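Local coordinates for microcin B17-processing protein McbB (Escherichia coli, PDB 6GRI) that works within the McbBCD microcin synthetase, which processes the inactive microcin B17 precursor McbA into the active antibiotic peptide, at the interface of chains A and B. Numbering follows the deposited sequence. Chains: chain A/B, Microcin B17-processing protein McbB.

Contact 1: the interface of chains A and B. Residues chain A 110, 114, 243; chain B 236-237.
A:Gln114 NE2 donates a moderately bent hydrogen bond (143° at the hydrogen) across the subunit boundary to the carboxylate oxygen OE1 of B:Glu236 at 3.1 Å, an example of how a residue of one chain can position the group that meets the next. The carboxylate oxygen sits in front of the amide, close to its plane and nearly equidistant from its two ends, with A:Gln114 OE1 at 3.2 Å from B:Glu236 OE1. Both of these oxygens would normally accept, and the pair is not read as a bond. Seen from the carboxylate, the donor comes from above the plane, and the two flat groups stand 74° apart. The second-shell residue is A:Tyr243, whose phenol OH donates a hydrogen bond to A:Gln114 OE1 at 3.0 Å. The hydroxyl stands above the carbonyl plane, while OE1 lies at the edge of the tyrosine ring, in its plane. If the amide is placed correctly, this bond fixes which end is oxygen and leaves NE2 as the donor to chain B. B:Glu236 carries CG anti to its backbone N (chi1 -169°) and continues extended, which brings its carboxylate to the amide. Its CB packs separately against the same end of the amide, on the other side of the amide plane, 3.9 Å from A:Gln114 CD. Nearer the root of the tyrosine, ring carbon CD2 of A:Tyr243 packs on B:Ser237 CB at 3.6 Å. A:Asn110 stays at the margin. In the fold, B:Glu236 and B:Ser237 begin helix 236-252 of chain B, whose first turn meets A:Tyr243 on helix 236-254 and A:Gln114 at the end of the short helix 111-114.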
loop_
_atom_site.group_PDB
_atom_site.type_symbol
_atom_site.label_atom_id
_atom_site.label_comp_id
_atom_site.label_asym_id
_atom_site.label_seq_id
_atom_site.Cartn_x
_atom_site.Cartn_y
_atom_site.Cartn_z
ATOM N N ASN A 110 13.150 3.658 -37.835
ATOM C CA ASN A 110 12.016 4.333 -38.481
ATOM C C ASN A 110 11.195 5.207 -37.530
ATOM O O ASN A 110 10.267 5.888 -37.980
ATOM C CB ASN A 110 11.086 3.304 -39.128
ATOM C CG ASN A 110 11.824 2.328 -40.025
ATOM O OD1 ASN A 110 11.531 1.132 -40.016
ATOM N ND2 ASN A 110 12.797 2.827 -40.785
ATOM N N GLN A 114 8.002 7.710 -38.463
ATOM C CA GLN A 114 6.711 7.135 -38.033
ATOM C C GLN A 114 5.976 7.926 -36.954
ATOM O O GLN A 114 4.793 8.187 -37.081
ATOM C CB GLN A 114 6.896 5.698 -37.524
ATOM C CG GLN A 114 7.161 4.669 -38.613
ATOM C CD GLN A 114 7.336 3.250 -38.085
ATOM O OE1 GLN A 114 7.417 3.013 -36.880
ATOM N NE2 GLN A 114 7.400 2.298 -38.997
ATOM N N TYR A 243 8.216 -1.029 -27.959
ATOM C CA TYR A 243 8.209 0.087 -28.916
ATOM C C TYR A 243 6.911 0.898 -28.818
ATOM O O TYR A 243 6.946 2.128 -28.824
ATOM C CB TYR A 243 8.399 -0.467 -30.332
ATOM C CG TYR A 243 8.686 0.520 -31.459
ATOM C CD1 TYR A 243 9.884 1.236 -31.518
ATOM C CD2 TYR A 243 7.787 0.661 -32.520
ATOM C CE1 TYR A 243 10.150 2.091 -32.579
ATOM C CE2 TYR A 243 8.040 1.515 -33.577
ATOM C CZ TYR A 243 9.216 2.230 -33.610
ATOM O OH TYR A 243 9.437 3.063 -34.689
ATOM N N GLU B 236 3.339 0.678 -37.270
ATOM C CA GLU B 236 4.182 -0.466 -36.911
ATOM C C GLU B 236 4.014 -0.819 -35.448
ATOM O O GLU B 236 3.814 -1.989 -35.119
ATOM C CB GLU B 236 5.658 -0.162 -37.191
ATOM C CG GLU B 236 6.584 -1.370 -37.095
ATOM C CD GLU B 236 8.000 -1.056 -37.555
ATOM O OE1 GLU B 236 8.504 0.040 -37.220
ATOM O OE2 GLU B 236 8.605 -1.905 -38.251
ATOM N N SER B 237 4.082 0.206 -34.591
ATOM C CA SER B 237 4.011 0.029 -33.136
ATOM C C SER B 237 2.690 -0.597 -32.681
ATOM O O SER B 237 2.696 -1.453 -31.791
ATOM C CB SER B 237 4.284 1.349 -32.391
ATOM O OG SER B 237 3.147 2.192 -32.314
#

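Contact 2: the interface of chains A and B. Residues chain A 23; chain B 225-227.
The modelled part of A:Arg23 reaches over the backbone of B:Gln226 and crosses that residue's side chain obliquely, a small case of subunits meeting through aliphatic stems and main chain. A:Arg23 sets CG anti to the backbone N (chi1 -161°) and runs on extended, carrying CB, CG and CD past the carbonyl of B:Gln226. Its CB is 3.7 Å from B:Gln226 O and 4.0 Å from B:Tyr225 O, which places the start of the stem beside two successive backbone carbonyls. Farther out, CD meets B:Gln226 CB at 3.9 Å, an apolar touch at the root of the glutamine. The rest of the glutamine stays at a roughly constant distance from the arginine's last modelled carbon, with B:Gln226 CG 5.1 Å and its amide oxygen OE1 5.2 Å from A:Arg23 CD. The guanidinium of A:Arg23 is not modelled, and the structure alone does not show where that charge lies or what it binds. B:Met227 approaches from another direction, its terminal methyl CE 3.4 Å from the backbone N of A:Arg23; this contact is marginal and the conformation of the methionine doubtful. B:Tyr225 is also incomplete beyond CB, and its part here is played by the main chain. Within the fold, A:Arg23 is the last residue of strand 18-23 in the N-terminal part of chain A, whereas residues 225-227 of chain B form a loop segment after helix 215-220, as assigned in the chain A copy.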
loop_
_atom_site.group_PDB
_atom_site.type_symbol
_atom_site.label_atom_id
_atom_site.label_comp_id
_atom_site.label_asym_id
_atom_site.label_seq_id
_atom_site.Cartn_x
_atom_site.Cartn_y
_atom_site.Cartn_z
ATOM N N ARG A 23 -17.257 3.344 -51.401
ATOM C CA ARG A 23 -17.502 2.460 -52.538
ATOM C C ARG A 23 -18.668 3.100 -53.287
ATOM O O ARG A 23 -19.734 3.315 -52.695
ATOM C CB ARG A 23 -17.839 1.022 -52.095
ATOM C CG ARG A 23 -17.643 -0.024 -53.189
ATOM C CD ARG A 23 -18.258 -1.370 -52.844
ATOM N N TYR B 225 -23.892 -0.766 -47.967
ATOM C CA TYR B 225 -23.182 -0.175 -49.108
ATOM C C TYR B 225 -21.866 -0.897 -49.432
ATOM O O TYR B 225 -20.999 -0.321 -50.093
ATOM C CB TYR B 225 -22.931 1.315 -48.860
ATOM N N GLN B 226 -21.744 -2.156 -48.993
ATOM C CA GLN B 226 -20.605 -3.045 -49.296
ATOM C C GLN B 226 -19.221 -2.437 -49.047
ATOM O O GLN B 226 -18.578 -1.947 -49.978
ATOM C CB GLN B 226 -20.682 -3.545 -50.750
ATOM C CG GLN B 226 -21.807 -4.523 -51.047
ATOM C CD GLN B 226 -21.660 -5.158 -52.420
ATOM O OE1 GLN B 226 -20.720 -5.913 -52.664
ATOM N NE2 GLN B 226 -22.585 -4.849 -53.323
ATOM N N MET B 227 -18.777 -2.454 -47.793
ATOM C CA MET B 227 -17.425 -1.976 -47.421
ATOM C C MET B 227 -16.985 -2.457 -46.029
ATOM O O MET B 227 -17.801 -2.516 -45.102
ATOM C CB MET B 227 -17.328 -0.443 -47.520
ATOM C CG MET B 227 -18.657 0.317 -47.455
ATOM S SD MET B 227 -18.531 2.113 -47.322
ATOM C CE MET B 227 -16.987 2.423 -48.157
#

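About 31 Å separates the centres of the C-alpha atoms of contacts 1 and 2, and they have no residue in common. Different parts of chain A contribute: contact 2 uses the end of strand 18-23, while contact 1 uses helix 236-254 and the short helix 111-114. On chain B the two are close in sequence, with residues 225-227 about ten positions ahead of the start of helix 236-252. One stretch of chain B therefore touches well-separated parts of its neighbour. The interface as a whole departs from an exact two-fold, and the pairing probably contributes to the deposited assembly, which holds four McbB chains and four other protein chains.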